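Local coordinates for protein glutathione transferase lambda1 (Populus trichocarpa, PDB 4PQH) that binds glutathione and probably catalyses its transfer to electrophilic, halide-bearing compounds, in line with a role in detoxification and thiol transfer, at residues 43-48 / 168-173; 120-125 / 148-153; 162-167 / 202-207. One frame throughout, in Å; residues are numbered along the deposited sequence.

Contact 1 (43-48 / 168-173); sequences WITRNC and FSLVDI
Ile-44 and Ile-173 bring the end of helix 37-48 and the first turn of helix 170-190 to a CA-CA distance of 6.7 Å, the nearest approach of the two backbones. Their side chains slide past each other in opposite directions, and Ile-44 CG2 lies 3.8 Å from Ile-173 CG2. In Ile-173 that methyl stands anti to the backbone N, where it also meets Thr-45 OG1 at 3.5 Å. This hydroxyl is not left bare against the methyl: it is hydrogen-bonded to the carbonyl of Arg-41, one turn back in its own helix. Leu-170 CD2 touches both branches of Thr-45, the two side chains crossing at about a right angle.

Cys-48 closes the other end. Its SG sits at the edge of the Phe-168 ring, 5.0 Å from the centroid and 74° off the normal, beside the CE2-CZ bond. The same ring edge puts Phe-168 CZ 3.6 Å from Ile-173 CG1. Phe-168 precedes the N-cap residue and Ile-173 follows it by four, which makes this pair a hydrophobic staple. Between them runs a capping box: Val-171 N donates to Ser-169 OG (3.0 Å), and Ser-169 N to Asp-172 OD2 (2.8 Å). Capping box and staple together are a familiar signature of this helix in the glutathione transferase fold.

The thioredoxin-like and all-helical domains thus meet here through methyl groups, a sulfur and a ring edge. With the Thr-45 hydroxyl spent on its own helix and the Ser-169/Asp-172 box on the helix start, what the segments offer each other is almost wholly apolar.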
loop_
_atom_site.group_PDB
_atom_site.type_symbol
_atom_site.label_atom_id
_atom_site.label_comp_id
_atom_site.label_asym_id
_atom_site.label_seq_id
_atom_site.Cartn_x
_atom_site.Cartn_y
_atom_site.Cartn_z
ATOM N N TRP A 43 4.938 3.517 -0.809
ATOM C CA TRP A 43 4.999 4.836 -1.415
ATOM C C TRP A 43 4.048 5.808 -0.685
ATOM O O TRP A 43 4.417 6.954 -0.380
ATOM C CB TRP A 43 4.639 4.698 -2.890
ATOM C CG TRP A 43 4.693 5.937 -3.720
ATOM C CD1 TRP A 43 5.091 7.189 -3.342
ATOM C CD2 TRP A 43 4.325 6.030 -5.099
ATOM N NE1 TRP A 43 4.993 8.055 -4.414
ATOM C CE2 TRP A 43 4.522 7.364 -5.500
ATOM C CE3 TRP A 43 3.854 5.104 -6.036
ATOM C CZ2 TRP A 43 4.252 7.801 -6.799
ATOM C CZ3 TRP A 43 3.585 5.540 -7.326
ATOM C CH2 TRP A 43 3.786 6.875 -7.694
ATOM N N ILE A 44 2.828 5.357 -0.396
ATOM C CA ILE A 44 1.875 6.168 0.369
ATOM C C ILE A 44 2.447 6.503 1.740
ATOM O O ILE A 44 2.334 7.641 2.203
ATOM C CB ILE A 44 0.515 5.458 0.556
ATOM C CG1 ILE A 44 -0.185 5.239 -0.785
ATOM C CG2 ILE A 44 -0.375 6.295 1.477
ATOM C CD1 ILE A 44 -1.230 4.140 -0.729
ATOM N N THR A 45 3.061 5.529 2.399
ATOM C CA THR A 45 3.639 5.759 3.727
ATOM C C THR A 45 4.706 6.846 3.690
ATOM O O THR A 45 4.688 7.782 4.491
ATOM C CB THR A 45 4.183 4.457 4.331
ATOM O OG1 THR A 45 3.113 3.509 4.416
ATOM C CG2 THR A 45 4.721 4.708 5.741
ATOM N N ARG A 46 5.618 6.741 2.736
ATOM C CA ARG A 46 6.614 7.769 2.472
ATOM C C ARG A 46 5.990 9.152 2.332
ATOM O O ARG A 46 6.393 10.097 3.012
ATOM C CB ARG A 46 7.393 7.401 1.205
ATOM C CG ARG A 46 8.177 8.531 0.532
ATOM C CD ARG A 46 8.607 8.050 -0.859
ATOM N NE ARG A 46 9.505 8.934 -1.600
ATOM C CZ ARG A 46 9.109 9.784 -2.548
ATOM N NH1 ARG A 46 7.820 9.912 -2.837
ATOM N NH2 ARG A 46 10.001 10.518 -3.198
ATOM N N ASN A 47 4.974 9.270 1.483
ATOM C CA ASN A 47 4.374 10.571 1.235
ATOM C C ASN A 47 3.645 11.110 2.450
ATOM O O ASN A 47 3.741 12.297 2.754
ATOM C CB ASN A 47 3.392 10.500 0.077
ATOM C CG ASN A 47 4.072 10.294 -1.265
ATOM O OD1 ASN A 47 5.292 10.132 -1.355
ATOM N ND2 ASN A 47 3.273 10.304 -2.319
ATOM N N CYS A 48 2.913 10.242 3.142
ATOM C CA CYS A 48 2.132 10.677 4.300
ATOM C C CYS A 48 3.024 11.185 5.417
ATOM O O CYS A 48 2.599 11.997 6.242
ATOM C CB CYS A 48 1.260 9.538 4.817
ATOM S SG CYS A 48 -0.134 9.151 3.762
ATOM N N PHE A 168 -6.517 8.261 11.144
ATOM C CA PHE A 168 -5.745 7.700 10.033
ATOM C C PHE A 168 -4.513 6.916 10.500
ATOM O O PHE A 168 -3.791 7.344 11.409
ATOM C CB PHE A 168 -5.331 8.858 9.122
ATOM C CG PHE A 168 -4.652 8.439 7.854
ATOM C CD1 PHE A 168 -5.378 7.900 6.809
ATOM C CD2 PHE A 168 -3.293 8.650 7.685
ATOM C CE1 PHE A 168 -4.744 7.517 5.636
ATOM C CE2 PHE A 168 -2.659 8.293 6.498
ATOM C CZ PHE A 168 -3.394 7.730 5.473
ATOM N N SER A 169 -4.265 5.763 9.874
ATOM C CA SER A 169 -3.142 4.919 10.267
ATOM C C SER A 169 -2.637 4.051 9.133
ATOM O O SER A 169 -3.196 4.028 8.033
ATOM C CB SER A 169 -3.547 3.998 11.421
ATOM O OG SER A 169 -4.302 2.881 10.945
ATOM N N LEU A 170 -1.589 3.306 9.436
ATOM C CA LEU A 170 -1.033 2.328 8.513
ATOM C C LEU A 170 -2.054 1.324 8.031
ATOM O O LEU A 170 -1.876 0.749 6.959
ATOM C CB LEU A 170 0.112 1.569 9.171
ATOM C CG LEU A 170 1.340 2.392 9.537
ATOM C CD1 LEU A 170 2.316 1.522 10.295
ATOM C CD2 LEU A 170 1.985 3.010 8.294
ATOM N N VAL A 171 -3.102 1.076 8.811
ATOM C CA VAL A 171 -4.106 0.102 8.383
ATOM C C VAL A 171 -4.845 0.606 7.144
ATOM O O VAL A 171 -5.098 -0.150 6.199
ATOM C CB VAL A 171 -5.128 -0.243 9.497
ATOM C CG1 VAL A 171 -6.096 -1.324 9.008
ATOM C CG2 VAL A 171 -4.425 -0.706 10.759
ATOM N N ASP A 172 -5.190 1.888 7.140
ATOM C CA ASP A 172 -5.855 2.469 5.979
ATOM C C ASP A 172 -4.931 2.419 4.766
ATOM O O ASP A 172 -5.347 2.070 3.660
ATOM C CB ASP A 172 -6.282 3.904 6.285
ATOM C CG ASP A 172 -7.027 3.991 7.578
ATOM O OD1 ASP A 172 -8.164 3.486 7.641
ATOM O OD2 ASP A 172 -6.435 4.508 8.549
ATOM N N ILE A 173 -3.669 2.748 4.992
ATOM C CA ILE A 173 -2.662 2.697 3.943
ATOM C C ILE A 173 -2.498 1.280 3.350
ATOM O O ILE A 173 -2.351 1.110 2.138
ATOM C CB ILE A 173 -1.330 3.226 4.471
ATOM C CG1 ILE A 173 -1.480 4.715 4.807
ATOM C CG2 ILE A 173 -0.226 3.017 3.457
ATOM C CD1 ILE A 173 -0.273 5.312 5.515
#

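Contact 2 (120-125 / 148-153); sequences EDLFSY and FDYIET
Tyr-125 and Tyr-150 lie face to face, their ring centroids 3.8 Å apart and their planes only 17° from parallel. The two side chains run in opposite directions, so each ring reaches back over the root of the other. Tyr-125 OH ends 3.4 Å from Tyr-150 CB, while at the far end of the stack Tyr-150 CE1 sits 3.6 Å from Tyr-125 CG. The overlap is close: Tyr-150 CD1 comes down near the rim of the Tyr-125 ring, 3.4 Å from Tyr-125 CE2, whereas Tyr-125 CE1 stands over the centre of the Tyr-150 ring. Leu-122 adds a methyl from another direction, with CD2 3.8 Å from Tyr-150 CE1 and close to the ring plane, at the edge. Ile-151 CD1 approaches the Tyr-125 ring more loosely.

Both tyrosines have CG anti to the backbone N (chi1 -173° in Tyr-125), which throws each ring toward the opposing helix. They have a wide gap to fill. Segments 120-125 and 148-153, on helices 113-137 and 144-154 of the all-helical domain of the glutathione transferase fold, run antiparallel at 165° with their axes 12.2 Å apart, too far for backbones to touch but well matched to stacked rings.

Around this first shell, Tyr-125 also packs on Tyr-175 of helix 170-190, and the Tyr-175 hydroxyl is hydrogen-bonded to Leu-122 O. Ile-151 rests on Phe-129 and Leu-201. Farther out, Asp-149 makes a salt bridge with Arg-198, and the Glu-152 carboxylate is hydrogen-bonded to the backbone nitrogens of Lys-200 and Leu-201, tying helix 144-154 to the first turn of helix 199-208.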
loop_
_atom_site.group_PDB
_atom_site.type_symbol
_atom_site.label_atom_id
_atom_site.label_comp_id
_atom_site.label_asym_id
_atom_site.label_seq_id
_atom_site.Cartn_x
_atom_site.Cartn_y
_atom_site.Cartn_z
ATOM N N GLU A 120 -3.827 -5.383 14.325
ATOM C CA GLU A 120 -3.210 -6.649 13.974
ATOM C C GLU A 120 -4.236 -7.618 13.386
ATOM O O GLU A 120 -3.924 -8.343 12.444
ATOM C CB GLU A 120 -2.454 -7.234 15.170
ATOM C CG GLU A 120 -1.282 -6.359 15.618
ATOM C CD GLU A 120 -0.289 -6.073 14.493
ATOM O OE1 GLU A 120 -0.063 -6.957 13.640
ATOM O OE2 GLU A 120 0.268 -4.958 14.462
ATOM N N ASP A 121 -5.465 -7.604 13.901
ATOM C CA ASP A 121 -6.550 -8.377 13.290
ATOM C C ASP A 121 -6.759 -7.978 11.826
ATOM O O ASP A 121 -6.960 -8.832 10.957
ATOM C CB ASP A 121 -7.866 -8.194 14.060
ATOM C CG ASP A 121 -7.846 -8.841 15.431
ATOM O OD1 ASP A 121 -7.044 -9.775 15.646
ATOM O OD2 ASP A 121 -8.650 -8.420 16.291
ATOM N N LEU A 122 -6.700 -6.678 11.551
ATOM C CA LEU A 122 -6.946 -6.171 10.203
ATOM C C LEU A 122 -5.777 -6.411 9.254
ATOM O O LEU A 122 -5.980 -6.715 8.079
ATOM C CB LEU A 122 -7.303 -4.687 10.254
ATOM C CG LEU A 122 -8.647 -4.411 10.926
ATOM C CD1 LEU A 122 -8.917 -2.916 10.936
ATOM C CD2 LEU A 122 -9.765 -5.172 10.227
ATOM N N PHE A 123 -4.556 -6.280 9.751
ATOM C CA PHE A 123 -3.390 -6.667 8.957
ATOM C C PHE A 123 -3.452 -8.146 8.581
ATOM O O PHE A 123 -3.150 -8.519 7.447
ATOM C CB PHE A 123 -2.091 -6.390 9.710
ATOM C CG PHE A 123 -1.735 -4.935 9.802
ATOM C CD1 PHE A 123 -1.862 -4.098 8.706
ATOM C CD2 PHE A 123 -1.251 -4.412 10.991
ATOM C CE1 PHE A 123 -1.529 -2.751 8.797
ATOM C CE2 PHE A 123 -0.917 -3.067 11.091
ATOM C CZ PHE A 123 -1.057 -2.238 9.990
ATOM N N SER A 124 -3.852 -8.977 9.539
ATOM C CA SER A 124 -3.939 -10.423 9.324
ATOM C C SER A 124 -4.996 -10.746 8.285
ATOM O O SER A 124 -4.905 -11.754 7.591
ATOM C CB SER A 124 -4.283 -11.129 10.633
ATOM O OG SER A 124 -3.181 -11.131 11.529
ATOM N N TYR A 125 -6.004 -9.890 8.185
ATOM C CA TYR A 125 -7.103 -10.113 7.248
ATOM C C TYR A 125 -6.770 -9.753 5.797
ATOM O O TYR A 125 -7.506 -10.131 4.880
ATOM C CB TYR A 125 -8.351 -9.345 7.715
ATOM C CG TYR A 125 -9.591 -9.645 6.907
ATOM C CD1 TYR A 125 -10.259 -10.856 7.046
ATOM C CD2 TYR A 125 -10.085 -8.725 5.995
ATOM C CE1 TYR A 125 -11.391 -11.134 6.305
ATOM C CE2 TYR A 125 -11.218 -8.997 5.247
ATOM C CZ TYR A 125 -11.867 -10.204 5.409
ATOM O OH TYR A 125 -12.994 -10.485 4.664
ATOM N N PHE A 148 -16.137 -7.278 1.760
ATOM C CA PHE A 148 -16.451 -5.873 2.001
ATOM C C PHE A 148 -17.415 -5.689 3.167
ATOM O O PHE A 148 -17.415 -4.636 3.810
ATOM C CB PHE A 148 -16.914 -5.173 0.720
ATOM C CG PHE A 148 -15.782 -4.775 -0.183
ATOM C CD1 PHE A 148 -15.033 -3.639 0.105
ATOM C CD2 PHE A 148 -15.438 -5.543 -1.289
ATOM C CE1 PHE A 148 -13.978 -3.259 -0.702
ATOM C CE2 PHE A 148 -14.379 -5.162 -2.109
ATOM C CZ PHE A 148 -13.647 -4.020 -1.808
ATOM N N ASP A 149 -18.216 -6.706 3.458
ATOM C CA ASP A 149 -19.020 -6.716 4.679
ATOM C C ASP A 149 -18.115 -6.715 5.913
ATOM O O ASP A 149 -18.377 -6.000 6.894
ATOM C CB ASP A 149 -19.942 -7.932 4.718
ATOM C CG ASP A 149 -21.115 -7.805 3.785
ATOM O OD1 ASP A 149 -21.366 -6.688 3.277
ATOM O OD2 ASP A 149 -21.793 -8.829 3.569
ATOM N N TYR A 150 -17.039 -7.493 5.864
ATOM C CA TYR A 150 -16.085 -7.530 6.966
ATOM C C TYR A 150 -15.472 -6.145 7.173
ATOM O O TYR A 150 -15.341 -5.671 8.305
ATOM C CB TYR A 150 -14.992 -8.573 6.708
ATOM C CG TYR A 150 -14.028 -8.733 7.860
ATOM C CD1 TYR A 150 -12.928 -7.895 7.992
ATOM C CD2 TYR A 150 -14.221 -9.717 8.822
ATOM C CE1 TYR A 150 -12.045 -8.030 9.050
ATOM C CE2 TYR A 150 -13.343 -9.866 9.880
ATOM C CZ TYR A 150 -12.256 -9.017 9.990
ATOM O OH TYR A 150 -11.379 -9.157 11.045
ATOM N N ILE A 151 -15.104 -5.499 6.077
ATOM C CA ILE A 151 -14.529 -4.159 6.118
ATOM C C ILE A 151 -15.517 -3.142 6.702
ATOM O O ILE A 151 -15.155 -2.317 7.552
ATOM C CB ILE A 151 -14.069 -3.713 4.705
ATOM C CG1 ILE A 151 -12.927 -4.612 4.213
ATOM C CG2 ILE A 151 -13.669 -2.243 4.686
ATOM C CD1 ILE A 151 -11.750 -4.660 5.155
ATOM N N GLU A 152 -16.768 -3.216 6.257
ATOM C CA GLU A 152 -17.813 -2.312 6.726
ATOM C C GLU A 152 -17.989 -2.450 8.233
ATOM O O GLU A 152 -18.065 -1.447 8.962
ATOM C CB GLU A 152 -19.131 -2.597 5.995
ATOM C CG GLU A 152 -20.304 -1.764 6.489
ATOM C CD GLU A 152 -20.206 -0.309 6.089
ATOM O OE1 GLU A 152 -19.370 0.036 5.228
ATOM O OE2 GLU A 152 -20.982 0.493 6.650
ATOM N N THR A 153 -18.021 -3.689 8.706
ATOM C CA THR A 153 -18.161 -3.954 10.133
ATOM C C THR A 153 -16.946 -3.447 10.907
ATOM O O THR A 153 -17.091 -2.819 11.957
ATOM C CB THR A 153 -18.397 -5.452 10.410
ATOM O OG1 THR A 153 -19.668 -5.831 9.871
ATOM C CG2 THR A 153 -18.389 -5.731 11.908
#

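Contact 3 (162-167 / 202-207); sequences PFFLGQ and AAWIEE
Phe-163 and Phe-164 both turn their rings onto the indole of Trp-204, and the three form an aromatic cluster. Phe-163 comes edge-on to the face of the five-membered ring, offset from its centre, with the planes at 79° and Phe-163 CD1 3.8 Å from Trp-204 NE1. Phe-164 meets the same five-membered ring at an intermediate tilt, planes at 53°, its CE2 lying 3.7 Å from Trp-204 NE1 and 3.9 Å from Trp-204 CE2. In Trp-204 CG stands anti to the backbone N (chi1 -177°), toward the loop. The two phenylalanines lie on opposite sides of the plane of its pyrrole ring.

Apolar contacts of the Glu-207 methylenes lie one turn along the helix. Glu-207 CB rests 3.8 Å from Phe-163 CZ, and Glu-207 CG is 3.9 Å from Pro-162 CG, the two side chains crossing at about a right angle. It is the methylene part of Glu-207 that packs; its carboxylate has a salt bridge to Lys-210.

Among the polar bonds, the type I turn from Phe-163 to Gly-166 is held by its own, in both directions: Gly-166 N donates to Phe-163 O and Phe-163 N to Gly-166 O, each at 3.0 Å. Asp-172 OD1, outside both segments, takes the Phe-164 N-H and the indole N-H together, and so joins loop and helix.

The loop 162-167 is therefore clamped between helix 199-208, which supplies Trp-204 and Glu-207, and helix 170-190, whose Val-171 and Tyr-175 touch Phe-164; Leu-122 of helix 113-137 reaches the same phenylalanine.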
loop_
_atom_site.group_PDB
_atom_site.type_symbol
_atom_site.label_atom_id
_atom_site.label_comp_id
_atom_site.label_asym_id
_atom_site.label_seq_id
_atom_site.Cartn_x
_atom_site.Cartn_y
_atom_site.Cartn_z
ATOM N N PRO A 162 -13.044 8.400 10.889
ATOM C CA PRO A 162 -13.653 7.641 9.792
ATOM C C PRO A 162 -12.794 6.484 9.294
ATOM O O PRO A 162 -13.192 5.775 8.362
ATOM C CB PRO A 162 -13.805 8.702 8.699
ATOM C CG PRO A 162 -12.644 9.617 8.912
ATOM C CD PRO A 162 -12.404 9.641 10.409
ATOM N N PHE A 163 -11.637 6.291 9.913
ATOM C CA PHE A 163 -10.669 5.299 9.440
ATOM C C PHE A 163 -10.712 4.049 10.299
ATOM O O PHE A 163 -11.466 3.982 11.259
ATOM C CB PHE A 163 -9.277 5.934 9.411
ATOM C CG PHE A 163 -9.169 7.059 8.425
ATOM C CD1 PHE A 163 -9.214 6.814 7.063
ATOM C CD2 PHE A 163 -9.056 8.366 8.852
ATOM C CE1 PHE A 163 -9.119 7.861 6.158
ATOM C CE2 PHE A 163 -8.956 9.401 7.946
ATOM C CZ PHE A 163 -8.999 9.152 6.606
ATOM N N PHE A 164 -9.949 3.023 9.928
ATOM C CA PHE A 164 -10.042 1.746 10.631
ATOM C C PHE A 164 -9.797 1.826 12.133
ATOM O O PHE A 164 -10.495 1.177 12.910
ATOM C CB PHE A 164 -9.117 0.692 10.015
ATOM C CG PHE A 164 -9.603 0.145 8.702
ATOM C CD1 PHE A 164 -10.700 -0.698 8.654
ATOM C CD2 PHE A 164 -8.956 0.474 7.526
ATOM C CE1 PHE A 164 -11.147 -1.206 7.441
ATOM C CE2 PHE A 164 -9.388 -0.039 6.310
ATOM C CZ PHE A 164 -10.489 -0.876 6.272
ATOM N N LEU A 165 -8.820 2.635 12.540
ATOM C CA LEU A 165 -8.531 2.808 13.961
ATOM C C LEU A 165 -9.043 4.151 14.461
ATOM O O LEU A 165 -8.514 4.704 15.417
ATOM C CB LEU A 165 -7.032 2.683 14.220
ATOM C CG LEU A 165 -6.396 1.432 13.610
ATOM C CD1 LEU A 165 -4.927 1.427 13.976
ATOM C CD2 LEU A 165 -7.097 0.155 14.073
ATOM N N GLY A 166 -10.088 4.661 13.824
ATOM C CA GLY A 166 -10.596 5.988 14.133
ATOM C C GLY A 166 -9.799 7.017 13.353
ATOM O O GLY A 166 -10.166 7.415 12.247
ATOM N N GLN A 167 -8.682 7.443 13.920
ATOM C CA GLN A 167 -7.823 8.339 13.171
ATOM C C GLN A 167 -6.953 7.557 12.181
ATOM O O GLN A 167 -6.729 6.341 12.321
ATOM C CB GLN A 167 -7.005 9.239 14.102
ATOM C CG GLN A 167 -7.841 10.313 14.839
ATOM C CD GLN A 167 -8.425 11.368 13.901
ATOM O OE1 GLN A 167 -7.707 12.221 13.382
ATOM N NE2 GLN A 167 -9.735 11.319 13.692
ATOM N N ALA A 202 -18.207 3.603 2.166
ATOM C CA ALA A 202 -18.347 4.725 1.243
ATOM C C ALA A 202 -17.664 5.971 1.819
ATOM O O ALA A 202 -16.940 6.683 1.112
ATOM C CB ALA A 202 -19.820 4.995 0.939
ATOM N N ALA A 203 -17.868 6.216 3.115
ATOM C CA ALA A 203 -17.240 7.349 3.785
ATOM C C ALA A 203 -15.710 7.211 3.833
ATOM O O ALA A 203 -14.981 8.183 3.632
ATOM C CB ALA A 203 -17.803 7.509 5.198
ATOM N N TRP A 204 -15.232 5.996 4.093
ATOM C CA TRP A 204 -13.799 5.719 4.136
ATOM C C TRP A 204 -13.159 6.054 2.790
ATOM O O TRP A 204 -12.110 6.690 2.727
ATOM C CB TRP A 204 -13.562 4.250 4.493
ATOM C CG TRP A 204 -12.115 3.873 4.629
ATOM C CD1 TRP A 204 -11.371 3.874 5.771
ATOM C CD2 TRP A 204 -11.246 3.413 3.584
ATOM N NE1 TRP A 204 -10.088 3.462 5.506
ATOM C CE2 TRP A 204 -9.987 3.161 4.172
ATOM C CE3 TRP A 204 -11.411 3.194 2.211
ATOM C CZ2 TRP A 204 -8.896 2.710 3.427
ATOM C CZ3 TRP A 204 -10.328 2.739 1.479
ATOM C CH2 TRP A 204 -9.090 2.500 2.087
ATOM N N ILE A 205 -13.802 5.635 1.703
ATOM C CA ILE A 205 -13.280 5.920 0.380
ATOM C C ILE A 205 -13.237 7.431 0.138
ATOM O O ILE A 205 -12.235 7.964 -0.362
ATOM C CB ILE A 205 -14.090 5.177 -0.702
ATOM C CG1 ILE A 205 -13.896 3.661 -0.565
ATOM C CG2 ILE A 205 -13.673 5.646 -2.096
ATOM C CD1 ILE A 205 -14.881 2.876 -1.391
ATOM N N GLU A 206 -14.309 8.124 0.520
ATOM C CA GLU A 206 -14.335 9.575 0.365
ATOM C C GLU A 206 -13.227 10.257 1.171
ATOM O O GLU A 206 -12.583 11.188 0.680
ATOM C CB GLU A 206 -15.702 10.164 0.729
ATOM C CG GLU A 206 -15.765 11.671 0.541
ATOM C CD GLU A 206 -17.159 12.234 0.700
ATOM O OE1 GLU A 206 -17.984 11.607 1.395
ATOM O OE2 GLU A 206 -17.426 13.309 0.123
ATOM N N GLU A 207 -12.993 9.784 2.391
ATOM C CA GLU A 207 -11.975 10.390 3.231
ATOM C C GLU A 207 -10.556 10.083 2.747
ATOM O O GLU A 207 -9.677 10.946 2.797
ATOM C CB GLU A 207 -12.190 9.973 4.680
ATOM C CG GLU A 207 -13.500 10.541 5.271
ATOM C CD GLU A 207 -13.611 12.057 5.124
ATOM O OE1 GLU A 207 -12.647 12.769 5.497
ATOM O OE2 GLU A 207 -14.654 12.532 4.616
#

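Helix 170-190 connects the three sites. Asp-172, from the capping box of contact 1, accepts through OD1 from Trp-204 NE1 and Phe-164 N of contact 3, each at 2.9 Å, so one carboxylate serves the helix start, the loop and the indole; the two centres are 13 Å apart. Leu-122 bridges the rest: its CD1 lies 3.8 Å from Val-171 CG1 and 3.6 Å from Phe-164 CD1, linking contact 2 to both others. Glutathione binds on the side of contact 1, where the Thr-45 side chain is about 12 Å from the ligand and about 8 Å from that of Ser-92. Contacts 2 and 3 lie away from that site, within the helical domain.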